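Local coordinates for putative hyaluronoglucosaminidase (Clostridium perfringens, PDB 6PWI), which belongs to glycoside hydrolase family 84 and probably has hexosaminidase activity, its catalytic barrel being part of a longer, probably cell-wall-anchored protein, at residues E303-V308 and L348-T353. Residues are numbered along the deposited sequence; the frame is centred on the assembly and turned at random.
Sequences EANNQV and LKTIGT
Val308 and Thr350 meet obliquely at the centre of this contact, with CG2 of Val308 3.5 Å from the carbonyl O of Thr350 and 4.0 Å from Thr350 CG2. With chi1 of Thr350 at -60°, OG1 sits beside the backbone N, hydrogen-bonded to the carbonyl of Glu346 one turn back, and CG2 lies anti to that N, turned to the start of helix 304-321. There the methyl rests 3.9 Å from Ala304 CB, and OD1 of Asn305 comes to 3.5 Å from it, Asn305 and Thr350 crossing at about a right angle. Deeper in, Ile351 sends CD1 to within 4.4 Å of Ala304 CB, and Gln307 OE1 comes to 3.8 Å from CD1. On the outer side Thr353 OG1 donates to Thr350 O at 2.6 Å, in the carbonyl plane; the backbone N of Thr353 shares this acceptor, and Val308 CG1 lies against the hydroxyl. The contact thus joins the helices that follow barrel strands 293-296 and 328-330, with Phe329 touching both Gln307 and Ile351 and the predicted proton donor Asp299 about 9 Å from the Gln307 side chain. No hydrogen bond joins the two segments themselves, though Gln307 OE1 to Tyr347 OH ties their helices together alongside; between the segments, methyls pack against one another and against oxygens, some already bonded, a van der Waals contact.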
loop_
_atom_site.group_PDB
_atom_site.type_symbol
_atom_site.label_atom_id
_atom_site.label_comp_id
_atom_site.label_asym_id
_atom_site.label_seq_id
_atom_site.Cartn_x
_atom_site.Cartn_y
_atom_site.Cartn_z
ATOM N N GLU A 303 -25.985 -19.848 -9.964
ATOM C CA GLU A 303 -26.824 -18.662 -10.047
ATOM C C GLU A 303 -26.427 -17.678 -8.944
ATOM O O GLU A 303 -25.886 -18.074 -7.912
ATOM C CB GLU A 303 -28.303 -19.064 -9.991
ATOM N N ALA A 304 -26.699 -16.388 -9.181
ATOM C CA ALA A 304 -26.407 -15.308 -8.250
ATOM C C ALA A 304 -27.232 -15.452 -6.972
ATOM O O ALA A 304 -26.789 -15.050 -5.895
ATOM C CB ALA A 304 -26.683 -13.985 -8.916
ATOM N N ASN A 305 -28.440 -16.014 -7.111
ATOM C CA ASN A 305 -29.363 -16.206 -6.005
ATOM C C ASN A 305 -28.707 -17.035 -4.910
ATOM O O ASN A 305 -28.876 -16.751 -3.724
ATOM C CB ASN A 305 -30.651 -16.883 -6.466
ATOM C CG ASN A 305 -31.694 -15.870 -6.879
ATOM O OD1 ASN A 305 -31.796 -14.797 -6.281
ATOM N ND2 ASN A 305 -32.468 -16.200 -7.901
ATOM N N ASN A 306 -27.961 -18.058 -5.332
ATOM C CA ASN A 306 -27.307 -18.967 -4.409
ATOM C C ASN A 306 -26.253 -18.219 -3.596
ATOM O O ASN A 306 -26.148 -18.419 -2.386
ATOM C CB ASN A 306 -26.790 -20.207 -5.140
ATOM C CG ASN A 306 -27.924 -21.093 -5.611
ATOM O OD1 ASN A 306 -29.038 -21.023 -5.087
ATOM N ND2 ASN A 306 -27.652 -21.930 -6.600
ATOM N N GLN A 307 -25.497 -17.345 -4.281
ATOM C CA GLN A 307 -24.447 -16.562 -3.654
ATOM C C GLN A 307 -25.043 -15.724 -2.526
ATOM O O GLN A 307 -24.459 -15.634 -1.451
ATOM C CB GLN A 307 -23.695 -15.747 -4.706
ATOM C CG GLN A 307 -22.828 -16.608 -5.618
ATOM C CD GLN A 307 -22.427 -15.921 -6.901
ATOM O OE1 GLN A 307 -22.164 -14.722 -6.934
ATOM N NE2 GLN A 307 -22.360 -16.690 -7.975
ATOM N N VAL A 308 -26.234 -15.160 -2.765
ATOM C CA VAL A 308 -26.943 -14.381 -1.762
ATOM C C VAL A 308 -27.353 -15.285 -0.596
ATOM O O VAL A 308 -27.136 -14.937 0.567
ATOM C CB VAL A 308 -28.149 -13.636 -2.366
ATOM C CG1 VAL A 308 -28.940 -12.881 -1.304
ATOM C CG2 VAL A 308 -27.710 -12.689 -3.466
ATOM N N LEU A 348 -25.808 -8.006 -10.850
ATOM C CA LEU A 348 -25.459 -6.987 -9.870
ATOM C C LEU A 348 -26.682 -6.616 -9.033
ATOM O O LEU A 348 -26.562 -6.387 -7.833
ATOM C CB LEU A 348 -24.835 -5.766 -10.561
ATOM C CG LEU A 348 -23.458 -5.985 -11.197
ATOM C CD1 LEU A 348 -22.986 -4.738 -11.928
ATOM C CD2 LEU A 348 -22.419 -6.417 -10.170
ATOM N N LYS A 349 -27.861 -6.589 -9.664
ATOM C CA LYS A 349 -29.106 -6.279 -8.979
ATOM C C LYS A 349 -29.359 -7.322 -7.892
ATOM O O LYS A 349 -29.769 -6.969 -6.784
ATOM C CB LYS A 349 -30.250 -6.192 -9.992
ATOM C CG LYS A 349 -31.598 -5.717 -9.465
ATOM C CD LYS A 349 -32.606 -5.597 -10.588
ATOM C CE LYS A 349 -34.031 -5.927 -10.194
ATOM N NZ LYS A 349 -34.742 -4.737 -9.676
ATOM N N THR A 350 -29.081 -8.598 -8.202
ATOM C CA THR A 350 -29.311 -9.672 -7.246
ATOM C C THR A 350 -28.323 -9.605 -6.083
ATOM O O THR A 350 -28.724 -9.714 -4.922
ATOM C CB THR A 350 -29.243 -11.045 -7.915
ATOM O OG1 THR A 350 -30.269 -11.023 -8.901
ATOM C CG2 THR A 350 -29.516 -12.170 -6.944
ATOM N N ILE A 351 -27.034 -9.466 -6.427
ATOM C CA ILE A 351 -25.925 -9.347 -5.493
ATOM C C ILE A 351 -26.222 -8.233 -4.493
ATOM O O ILE A 351 -25.913 -8.353 -3.313
ATOM C CB ILE A 351 -24.612 -9.135 -6.280
ATOM C CG1 ILE A 351 -24.127 -10.444 -6.906
ATOM C CG2 ILE A 351 -23.516 -8.486 -5.455
ATOM C CD1 ILE A 351 -24.282 -11.666 -6.021
ATOM N N GLY A 352 -26.873 -7.171 -4.974
ATOM C CA GLY A 352 -27.198 -6.021 -4.147
ATOM C C GLY A 352 -28.299 -6.295 -3.123
ATOM O O GLY A 352 -28.548 -5.456 -2.261
ATOM N N THR A 353 -28.955 -7.458 -3.219
ATOM C CA THR A 353 -29.991 -7.808 -2.256
ATOM C C THR A 353 -29.409 -8.585 -1.075
ATOM O O THR A 353 -30.146 -8.917 -0.152
ATOM C CB THR A 353 -31.168 -8.575 -2.876
ATOM O OG1 THR A 353 -30.723 -9.889 -3.211
ATOM C CG2 THR A 353 -31.771 -7.877 -4.074
#